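Local coordinates for ABC transporter, substrate binding protein (Aeropyrum pernix, PDB 3EAF) that probably captures a small solute outside the cell and delivers it to an ABC importer, and carries a bound magnesium ion, at residues A[30-38]-A[271-281]; A[298-307]-A[320-331]. One frame throughout, in Å; residues are numbered along the deposited sequence.

Interaction 1: residues A[30-38]-A[271-281]; sequences LAFKYFNEK and TIFEAARMNGV
Tyr34 of helix 30-38 pushes its ring as a knob into a hole on helix 271-278 made by Thr271, Glu274, Ala275 and Met278, where the two axes cross at 87° and approach to 9.4 Å. With CG anti to the backbone N (chi1 -178°), the ring reaches across to helix 271-278. Tyr34 CD1 rests on Ala275 CB at 3.5 Å, CE2 meets the methyl CG2 of Thr271 at 3.5 Å, and the carbonyl O of Thr271 sits over one face while CG of Lys38 lies on the opposite one. The Thr271 hydroxyl turns back to Glu267 of its own helix. Tyr34 OH donates to Glu274 OE1 (2.7 Å), arriving from above the carboxylate plane. Lys38 NZ forms a salt bridge with Glu274 OE2 (2.7 Å), so each carboxylate oxygen has a partner. A phenylalanine in place of Tyr34 would probably leave Glu274 OE1 without its hydroxyl donor and its carboxylate freer to turn about the lysine.

Leu30 extends the tight side, its CD2 lodged against Asn279 CB and Val281 CG2. Toward solvent the fit slackens: the selenium of Met278, a selenomethionine, lies oblique to the Tyr34 ring in a Met-aromatic contact, its CE touches Glu37 CG, and the alkyl chain of Lys33 passes the Asn279 amide. Asn279 ND2 bonds back to Ala275 O at 2.9 Å, and its amide joins Lys33 through two waters, weakly on the lysine side. The whole is a near-perpendicular helix-helix packing between the first long helix of a periplasmic-binding-protein fold and a helix that follows the last parallel strand of the other sheet.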
loop_
_atom_site.group_PDB
_atom_site.type_symbol
_atom_site.label_atom_id
_atom_site.label_comp_id
_atom_site.label_asym_id
_atom_site.label_seq_id
_atom_site.Cartn_x
_atom_site.Cartn_y
_atom_site.Cartn_z
ATOM N N LEU A 30 16.843 -0.071 3.058
ATOM C CA LEU A 30 17.572 -1.033 2.230
ATOM C C LEU A 30 17.741 -0.525 0.805
ATOM O O LEU A 30 18.832 -0.594 0.249
ATOM C CB LEU A 30 16.877 -2.392 2.199
ATOM C CG LEU A 30 17.179 -3.399 3.309
ATOM C CD1 LEU A 30 16.448 -4.693 2.990
ATOM C CD2 LEU A 30 18.687 -3.636 3.473
ATOM N N ALA A 31 16.659 -0.009 0.228
ATOM C CA ALA A 31 16.668 0.496 -1.151
ATOM C C ALA A 31 17.561 1.721 -1.338
ATOM O O ALA A 31 18.328 1.784 -2.299
ATOM C CB ALA A 31 15.248 0.789 -1.628
ATOM N N PHE A 32 17.457 2.686 -0.426
ATOM C CA PHE A 32 18.334 3.855 -0.454
ATOM C C PHE A 32 19.809 3.437 -0.418
ATOM O O PHE A 32 20.617 3.892 -1.240
ATOM C CB PHE A 32 18.031 4.797 0.708
ATOM C CG PHE A 32 16.826 5.685 0.491
ATOM C CD1 PHE A 32 16.723 6.488 -0.651
ATOM C CD2 PHE A 32 15.818 5.751 1.453
ATOM C CE1 PHE A 32 15.610 7.325 -0.843
ATOM C CE2 PHE A 32 14.696 6.585 1.275
ATOM C CZ PHE A 32 14.595 7.373 0.131
ATOM N N LYS A 33 20.154 2.565 0.523
ATOM C CA LYS A 33 21.540 2.134 0.676
ATOM C C LYS A 33 21.993 1.328 -0.541
ATOM O O LYS A 33 23.117 1.509 -1.019
ATOM C CB LYS A 33 21.734 1.324 1.960
ATOM C CG LYS A 33 21.516 2.124 3.246
ATOM C CD LYS A 33 21.569 1.201 4.446
ATOM C CE LYS A 33 21.557 1.964 5.768
ATOM N NZ LYS A 33 21.795 1.016 6.892
ATOM N N TYR A 34 21.110 0.462 -1.041
ATOM C CA TYR A 34 21.404 -0.393 -2.195
ATOM C C TYR A 34 21.729 0.406 -3.438
ATOM O O TYR A 34 22.819 0.262 -3.995
ATOM C CB TYR A 34 20.248 -1.351 -2.485
ATOM C CG TYR A 34 20.487 -2.309 -3.639
ATOM C CD1 TYR A 34 21.334 -3.412 -3.497
ATOM C CD2 TYR A 34 19.859 -2.118 -4.866
ATOM C CE1 TYR A 34 21.547 -4.297 -4.553
ATOM C CE2 TYR A 34 20.067 -2.996 -5.933
ATOM C CZ TYR A 34 20.905 -4.083 -5.769
ATOM O OH TYR A 34 21.106 -4.950 -6.821
ATOM N N PHE A 35 20.792 1.249 -3.869
ATOM C CA PHE A 35 20.965 1.991 -5.113
ATOM C C PHE A 35 22.067 3.050 -5.021
ATOM O O PHE A 35 22.796 3.272 -5.997
ATOM C CB PHE A 35 19.635 2.569 -5.608
ATOM C CG PHE A 35 18.632 1.512 -6.016
ATOM C CD1 PHE A 35 18.866 0.704 -7.127
ATOM C CD2 PHE A 35 17.461 1.323 -5.284
ATOM C CE1 PHE A 35 17.949 -0.277 -7.505
ATOM C CE2 PHE A 35 16.530 0.344 -5.658
ATOM C CZ PHE A 35 16.779 -0.456 -6.763
ATOM N N ASN A 36 22.212 3.680 -3.854
ATOM C CA ASN A 36 23.345 4.588 -3.629
ATOM C C ASN A 36 24.679 3.901 -3.952
ATOM O O ASN A 36 25.475 4.411 -4.752
ATOM C CB ASN A 36 23.353 5.135 -2.192
ATOM C CG ASN A 36 22.479 6.379 -2.025
ATOM O OD1 ASN A 36 22.227 7.112 -2.980
ATOM N ND2 ASN A 36 22.028 6.628 -0.798
ATOM N N GLU A 37 24.883 2.732 -3.345
ATOM C CA GLU A 37 26.109 1.947 -3.475
ATOM C C GLU A 37 26.312 1.375 -4.889
ATOM O O GLU A 37 27.431 1.386 -5.412
ATOM C CB GLU A 37 26.112 0.826 -2.416
ATOM C CG GLU A 37 27.295 -0.159 -2.460
ATOM C CD GLU A 37 28.619 0.449 -2.025
ATOM O OE1 GLU A 37 28.629 1.401 -1.212
ATOM O OE2 GLU A 37 29.669 -0.039 -2.498
ATOM N N LYS A 38 25.242 0.869 -5.497
ATOM C CA LYS A 38 25.332 0.327 -6.858
ATOM C C LYS A 38 25.597 1.443 -7.869
ATOM O O LYS A 38 26.279 1.232 -8.872
ATOM C CB LYS A 38 24.059 -0.444 -7.237
ATOM C CG LYS A 38 23.894 -1.806 -6.548
ATOM C CD LYS A 38 24.869 -2.840 -7.084
ATOM C CE LYS A 38 24.596 -4.213 -6.491
ATOM N NZ LYS A 38 25.665 -5.209 -6.817
ATOM N N THR A 271 16.703 -8.660 -6.293
ATOM C CA THR A 271 17.348 -7.367 -6.058
ATOM C C THR A 271 17.291 -6.996 -4.567
ATOM O O THR A 271 18.284 -6.546 -3.990
ATOM C CB THR A 271 16.703 -6.267 -6.941
ATOM O OG1 THR A 271 16.968 -6.547 -8.326
ATOM C CG2 THR A 271 17.232 -4.887 -6.599
ATOM N N ILE A 272 16.126 -7.203 -3.951
ATOM C CA ILE A 272 15.949 -6.966 -2.518
ATOM C C ILE A 272 16.825 -7.909 -1.680
ATOM O O ILE A 272 17.471 -7.475 -0.728
ATOM C CB ILE A 272 14.446 -7.032 -2.088
ATOM C CG1 ILE A 272 13.638 -5.972 -2.855
ATOM C CG2 ILE A 272 14.308 -6.831 -0.563
ATOM C CD1 ILE A 272 12.116 -6.024 -2.673
ATOM N N PHE A 273 16.855 -9.189 -2.044
ATOM C CA PHE A 273 17.708 -10.166 -1.364
ATOM C C PHE A 273 19.193 -9.809 -1.417
ATOM O O PHE A 273 19.917 -10.034 -0.446
ATOM C CB PHE A 273 17.475 -11.582 -1.909
ATOM C CG PHE A 273 16.238 -12.236 -1.359
ATOM C CD1 PHE A 273 16.016 -12.282 0.018
ATOM C CD2 PHE A 273 15.304 -12.812 -2.205
ATOM C CE1 PHE A 273 14.881 -12.883 0.536
ATOM C CE2 PHE A 273 14.154 -13.419 -1.690
ATOM C CZ PHE A 273 13.946 -13.451 -0.319
ATOM N N GLU A 274 19.637 -9.242 -2.539
ATOM C CA GLU A 274 21.021 -8.781 -2.651
ATOM C C GLU A 274 21.254 -7.573 -1.738
ATOM O O GLU A 274 22.280 -7.497 -1.055
ATOM C CB GLU A 274 21.408 -8.454 -4.100
ATOM C CG GLU A 274 22.935 -8.333 -4.288
ATOM C CD GLU A 274 23.358 -7.642 -5.577
ATOM O OE1 GLU A 274 22.490 -7.220 -6.367
ATOM O OE2 GLU A 274 24.586 -7.510 -5.796
ATOM N N ALA A 275 20.296 -6.643 -1.725
ATOM C CA ALA A 275 20.358 -5.477 -0.842
ATOM C C ALA A 275 20.504 -5.908 0.613
ATOM O O ALA A 275 21.348 -5.380 1.344
ATOM C CB ALA A 275 19.130 -4.591 -1.030
ATOM N N ALA A 276 19.699 -6.893 1.010
ATOM C CA ALA A 276 19.771 -7.493 2.339
ATOM C C ALA A 276 21.157 -8.077 2.658
ATOM O O ALA A 276 21.713 -7.802 3.727
ATOM C CB ALA A 276 18.691 -8.551 2.497
ATOM N N ARG A 277 21.723 -8.860 1.735
ATOM C CA ARG A 277 23.053 -9.446 1.956
ATOM C C ARG A 277 24.119 -8.372 2.137
ATOM O O ARG A 277 24.958 -8.480 3.021
ATOM C CB ARG A 277 23.464 -10.400 0.827
ATOM C CG ARG A 277 22.703 -11.723 0.779
ATOM C CD ARG A 277 23.316 -12.695 -0.261
ATOM N NE ARG A 277 23.254 -12.179 -1.636
ATOM C CZ ARG A 277 22.237 -12.371 -2.476
ATOM N NH1 ARG A 277 21.173 -13.076 -2.105
ATOM N NH2 ARG A 277 22.281 -11.857 -3.698
HETATM N N MSE A 278 24.073 -7.342 1.297
HETATM C CA MSE A 278 25.053 -6.249 1.322
HETATM C C MSE A 278 24.961 -5.376 2.575
HETATM O O MSE A 278 25.923 -4.690 2.935
HETATM C CB MSE A 278 24.907 -5.379 0.075
HETATM C CG MSE A 278 25.332 -6.070 -1.205
HETATM SE SE MSE A 278 24.792 -5.085 -2.794
HETATM C CE MSE A 278 25.784 -3.424 -2.503
ATOM N N ASN A 279 23.807 -5.411 3.237
ATOM C CA ASN A 279 23.582 -4.594 4.420
ATOM C C ASN A 279 23.361 -5.393 5.714
ATOM O O ASN A 279 22.861 -4.868 6.702
ATOM C CB ASN A 279 22.456 -3.591 4.148
ATOM C CG ASN A 279 22.853 -2.544 3.114
ATOM O OD1 ASN A 279 23.512 -1.558 3.433
ATOM N ND2 ASN A 279 22.449 -2.758 1.869
ATOM N N GLY A 280 23.761 -6.659 5.703
ATOM C CA GLY A 280 23.738 -7.494 6.901
ATOM C C GLY A 280 22.354 -7.743 7.469
ATOM O O GLY A 280 22.191 -7.855 8.688
ATOM N N VAL A 281 21.360 -7.824 6.583
ATOM C CA VAL A 281 19.981 -8.145 6.961
ATOM C C VAL A 281 19.687 -9.604 6.612
ATOM O O VAL A 281 19.862 -10.028 5.467
ATOM C CB VAL A 281 18.955 -7.203 6.257
ATOM C CG1 VAL A 281 17.525 -7.684 6.467
ATOM C CG2 VAL A 281 19.113 -5.768 6.750
HETATM O O HOH W 1 24.288 -1.352 -0.135
HETATM O O HOH W 2 24.445 -1.121 6.086
#

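Interaction 2: residues A[298-307]-A[320-331]; sequences WLLIKAIESV and LKEALEANTFDL. With MG (magnesium ion), chain C.
Leu299 and Leu324 cross obliquely, CG of the first 3.7 Å from CD2 of the second, and the Phe329 side chain crosses Leu299 at about a right angle. With CG beside its own backbone N (chi1 -60°), Phe329 directs CD1 against Lys302 CB (3.5 Å), while Ser306 OG lies near the ring plane at its edge. Small residues let the backbones close in: Ala303 sets its CB against Leu324 CG and Leu320 CD2, and Ala323 CB meets Val307 CG1 at 3.6 Å. Leu320 runs beside Ile304, pointing the same way. This is a near-perpendicular helix-helix packing in the first lobe of the periplasmic-binding-protein fold, the axes crossing at 95°, set on the sheet through Leu300 on Ile103 and Ile304 on Ile50. Beyond the second helix the chain turns back along the first: Leu331 slides past Trp298, its backbone over one face of the indole. Bent at chi2, Lys302 sends NZ to Asp330 O (2.9 Å), almost straight in line with the carbonyl. Glu325 O binds the magnesium ion at 2.5 Å, with Asp340, Tyr341 and three waters; one of these, water 4, also donates to Leu324 O and Asn327 O.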
loop_
_atom_site.group_PDB
_atom_site.type_symbol
_atom_site.label_atom_id
_atom_site.label_comp_id
_atom_site.label_asym_id
_atom_site.label_seq_id
_atom_site.Cartn_x
_atom_site.Cartn_y
_atom_site.Cartn_z
ATOM N N TRP A 298 12.501 2.596 -5.187
ATOM C CA TRP A 298 12.911 2.177 -6.531
ATOM C C TRP A 298 12.211 2.994 -7.611
ATOM O O TRP A 298 12.825 3.336 -8.624
ATOM C CB TRP A 298 12.626 0.691 -6.757
ATOM C CG TRP A 298 13.473 0.032 -7.828
ATOM C CD1 TRP A 298 14.299 0.644 -8.741
ATOM C CD2 TRP A 298 13.556 -1.371 -8.097
ATOM N NE1 TRP A 298 14.901 -0.300 -9.545
ATOM C CE2 TRP A 298 14.456 -1.543 -9.176
ATOM C CE3 TRP A 298 12.953 -2.508 -7.531
ATOM C CZ2 TRP A 298 14.764 -2.805 -9.703
ATOM C CZ3 TRP A 298 13.273 -3.766 -8.053
ATOM C CH2 TRP A 298 14.176 -3.898 -9.120
ATOM N N LEU A 299 10.927 3.290 -7.407
ATOM C CA LEU A 299 10.193 4.129 -8.344
ATOM C C LEU A 299 10.863 5.497 -8.479
ATOM O O LEU A 299 10.976 6.027 -9.579
ATOM C CB LEU A 299 8.717 4.280 -7.928
ATOM C CG LEU A 299 7.821 5.102 -8.873
ATOM C CD1 LEU A 299 7.589 4.362 -10.203
ATOM C CD2 LEU A 299 6.494 5.454 -8.208
ATOM N N LEU A 300 11.299 6.064 -7.354
ATOM C CA LEU A 300 12.058 7.314 -7.358
ATOM C C LEU A 300 13.372 7.189 -8.150
ATOM O O LEU A 300 13.706 8.067 -8.955
ATOM C CB LEU A 300 12.338 7.776 -5.921
ATOM C CG LEU A 300 13.247 8.987 -5.722
ATOM C CD1 LEU A 300 12.600 10.253 -6.282
ATOM C CD2 LEU A 300 13.602 9.156 -4.253
ATOM N N ILE A 301 14.108 6.106 -7.913
ATOM C CA ILE A 301 15.361 5.826 -8.627
ATOM C C ILE A 301 15.145 5.822 -10.138
ATOM O O ILE A 301 15.916 6.430 -10.886
ATOM C CB ILE A 301 15.978 4.455 -8.201
ATOM C CG1 ILE A 301 16.293 4.422 -6.696
ATOM C CG2 ILE A 301 17.204 4.101 -9.051
ATOM C CD1 ILE A 301 17.056 5.614 -6.168
ATOM N N LYS A 302 14.086 5.144 -10.579
ATOM C CA LYS A 302 13.754 5.077 -12.004
ATOM C C LYS A 302 13.447 6.465 -12.573
ATOM O O LYS A 302 13.847 6.774 -13.699
ATOM C CB LYS A 302 12.614 4.078 -12.257
ATOM C CG LYS A 302 12.970 2.620 -11.915
ATOM C CD LYS A 302 13.359 1.781 -13.138
ATOM C CE LYS A 302 13.562 0.329 -12.746
ATOM N NZ LYS A 302 13.623 -0.607 -13.895
ATOM N N ALA A 303 12.767 7.304 -11.788
ATOM C CA ALA A 303 12.505 8.694 -12.184
ATOM C C ALA A 303 13.816 9.471 -12.391
ATOM O O ALA A 303 13.985 10.143 -13.400
ATOM C CB ALA A 303 11.621 9.397 -11.152
ATOM N N ILE A 304 14.735 9.357 -11.435
ATOM C CA ILE A 304 16.056 9.999 -11.516
ATOM C C ILE A 304 16.856 9.530 -12.737
ATOM O O ILE A 304 17.492 10.337 -13.418
ATOM C CB ILE A 304 16.887 9.776 -10.220
ATOM C CG1 ILE A 304 16.172 10.405 -9.021
ATOM C CG2 ILE A 304 18.313 10.345 -10.376
ATOM C CD1 ILE A 304 16.661 9.910 -7.691
ATOM N N GLU A 305 16.808 8.230 -13.009
ATOM C CA GLU A 305 17.473 7.650 -14.178
ATOM C C GLU A 305 16.865 8.113 -15.502
ATOM O O GLU A 305 17.455 7.902 -16.563
ATOM C CB GLU A 305 17.461 6.124 -14.098
ATOM C CG GLU A 305 18.318 5.560 -12.986
ATOM C CD GLU A 305 18.116 4.075 -12.761
ATOM O OE1 GLU A 305 17.034 3.536 -13.113
ATOM O OE2 GLU A 305 19.042 3.440 -12.208
ATOM N N SER A 306 15.691 8.748 -15.422
ATOM C CA SER A 306 14.942 9.233 -16.583
ATOM C C SER A 306 15.127 10.728 -16.855
ATOM O O SER A 306 14.588 11.243 -17.841
ATOM C CB SER A 306 13.446 8.946 -16.402
ATOM O OG SER A 306 13.210 7.566 -16.194
ATOM N N VAL A 307 15.859 11.426 -15.985
ATOM C CA VAL A 307 16.100 12.863 -16.169
ATOM C C VAL A 307 17.570 13.188 -16.436
ATOM O O VAL A 307 18.462 12.386 -16.136
ATOM C CB VAL A 307 15.569 13.728 -14.982
ATOM C CG1 VAL A 307 14.079 13.519 -14.788
ATOM C CG2 VAL A 307 16.325 13.449 -13.688
ATOM N N LEU A 320 11.301 15.337 -11.592
ATOM C CA LEU A 320 10.936 13.978 -11.176
ATOM C C LEU A 320 9.469 13.658 -11.465
ATOM O O LEU A 320 9.165 12.571 -11.964
ATOM C CB LEU A 320 11.249 13.758 -9.688
ATOM C CG LEU A 320 12.731 13.733 -9.286
ATOM C CD1 LEU A 320 12.874 13.693 -7.777
ATOM C CD2 LEU A 320 13.469 12.558 -9.925
ATOM N N LYS A 321 8.574 14.603 -11.159
ATOM C CA LYS A 321 7.138 14.444 -11.464
ATOM C C LYS A 321 6.893 14.192 -12.947
ATOM O O LYS A 321 6.135 13.297 -13.320
ATOM C CB LYS A 321 6.316 15.666 -11.028
ATOM C CG LYS A 321 5.067 15.903 -11.924
ATOM C CD LYS A 321 4.094 16.875 -11.332
ATOM C CE LYS A 321 3.508 17.820 -12.379
ATOM N NZ LYS A 321 2.752 17.175 -13.485
ATOM N N GLU A 322 7.533 14.997 -13.787
ATOM C CA GLU A 322 7.319 14.933 -15.222
ATOM C C GLU A 322 7.863 13.633 -15.822
ATOM O O GLU A 322 7.249 13.060 -16.726
ATOM C CB GLU A 322 7.893 16.183 -15.898
ATOM C CG GLU A 322 7.111 17.454 -15.520
ATOM C CD GLU A 322 7.582 18.710 -16.225
ATOM O OE1 GLU A 322 8.546 18.647 -17.025
ATOM O OE2 GLU A 322 6.982 19.785 -15.971
ATOM N N ALA A 323 8.997 13.171 -15.295
ATOM C CA ALA A 323 9.573 11.886 -15.670
ATOM C C ALA A 323 8.650 10.724 -15.306
ATOM O O ALA A 323 8.525 9.775 -16.069
ATOM C CB ALA A 323 10.943 11.701 -15.015
ATOM N N LEU A 324 8.014 10.797 -14.136
ATOM C CA LEU A 324 7.082 9.748 -13.715
ATOM C C LEU A 324 5.833 9.701 -14.611
ATOM O O LEU A 324 5.218 8.650 -14.772
ATOM C CB LEU A 324 6.700 9.916 -12.237
ATOM C CG LEU A 324 7.788 9.569 -11.208
ATOM C CD1 LEU A 324 7.487 10.204 -9.840
ATOM C CD2 LEU A 324 7.982 8.057 -11.083
ATOM N N GLU A 325 5.490 10.843 -15.202
ATOM C CA GLU A 325 4.346 10.954 -16.113
ATOM C C GLU A 325 4.670 10.577 -17.565
ATOM O O GLU A 325 3.763 10.318 -18.359
ATOM C CB GLU A 325 3.758 12.371 -16.052
ATOM C CG GLU A 325 3.020 12.669 -14.753
ATOM C CD GLU A 325 2.498 14.089 -14.660
ATOM O OE1 GLU A 325 3.092 14.997 -15.278
ATOM O OE2 GLU A 325 1.492 14.302 -13.946
ATOM N N ALA A 326 5.957 10.534 -17.906
ATOM C CA ALA A 326 6.377 10.368 -19.298
ATOM C C ALA A 326 6.918 8.980 -19.624
ATOM O O ALA A 326 7.325 8.738 -20.756
ATOM C CB ALA A 326 7.412 11.438 -19.669
ATOM N N ASN A 327 6.919 8.078 -18.645
ATOM C CA ASN A 327 7.553 6.770 -18.804
ATOM C C ASN A 327 6.738 5.632 -18.193
ATOM O O ASN A 327 6.070 5.816 -17.173
ATOM C CB ASN A 327 8.951 6.760 -18.158
ATOM C CG ASN A 327 9.873 7.822 -18.719
ATOM O OD1 ASN A 327 10.081 8.871 -18.100
ATOM N ND2 ASN A 327 10.430 7.562 -19.895
ATOM N N THR A 328 6.814 4.460 -18.821
ATOM C CA THR A 328 6.302 3.220 -18.253
ATOM C C THR A 328 7.406 2.552 -17.436
ATOM O O THR A 328 8.538 2.435 -17.906
ATOM C CB THR A 328 5.797 2.282 -19.365
ATOM O OG1 THR A 328 4.629 2.857 -19.956
ATOM C CG2 THR A 328 5.453 0.891 -18.824
ATOM N N PHE A 329 7.084 2.129 -16.213
ATOM C CA PHE A 329 8.091 1.568 -15.308
ATOM C C PHE A 329 7.838 0.108 -14.968
ATOM O O PHE A 329 6.690 -0.316 -14.777
ATOM C CB PHE A 329 8.165 2.376 -14.003
ATOM C CG PHE A 329 8.526 3.822 -14.198
ATOM C CD1 PHE A 329 9.854 4.209 -14.349
ATOM C CD2 PHE A 329 7.540 4.800 -14.224
ATOM C CE1 PHE A 329 10.190 5.545 -14.529
ATOM C CE2 PHE A 329 7.868 6.131 -14.409
ATOM C CZ PHE A 329 9.190 6.509 -14.552
ATOM N N ASP A 330 8.921 -0.656 -14.882
ATOM C CA ASP A 330 8.857 -2.013 -14.357
ATOM C C ASP A 330 9.863 -2.138 -13.218
ATOM O O ASP A 330 11.050 -1.834 -13.379
ATOM C CB ASP A 330 9.125 -3.060 -15.449
ATOM C CG ASP A 330 9.170 -4.491 -14.898
ATOM O OD1 ASP A 330 8.325 -4.848 -14.055
ATOM O OD2 ASP A 330 10.059 -5.263 -15.311
ATOM N N LEU A 331 9.373 -2.575 -12.067
ATOM C CA LEU A 331 10.202 -2.701 -10.880
ATOM C C LEU A 331 10.585 -4.162 -10.687
ATOM O O LEU A 331 10.160 -4.818 -9.735
ATOM C CB LEU A 331 9.469 -2.124 -9.659
ATOM C CG LEU A 331 9.595 -0.628 -9.311
ATOM C CD1 LEU A 331 10.006 0.295 -10.476
ATOM C CD2 LEU A 331 8.312 -0.124 -8.667
HETATM MG MG MG C . 2.590 8.164 -18.379
HETATM O O HOH W 3 11.410 0.393 -15.775
HETATM O O HOH W 4 4.003 7.452 -16.700
HETATM O O HOH W 5 3.577 7.946 -20.674
HETATM O O HOH W 6 0.402 7.987 -19.711
#

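Overall arrangement
From the N terminus strand 3-11 leads into helix 18-38; the chain then adds the remaining strands of the first sheet and the five parallel strands of the second before returning with helix 267-278, where interaction 1 closes a loop of 232 residues. Helix 288-304 follows, and interaction 2 closes a mostly helical loop of 12 residues; its second segment supplies Glu325 to the magnesium site, which Asp340 and Tyr341 complete further on. The contacts stand in series, neither nesting nor crossing, and meet where Phe35 CZ packs on Trp298 CD1 at 3.4 Å. Helix 267-278 is held on helices 18-38 and 288-304, while helices 288-304 and 317-326 lie against the first sheet, both touching strand 101-104.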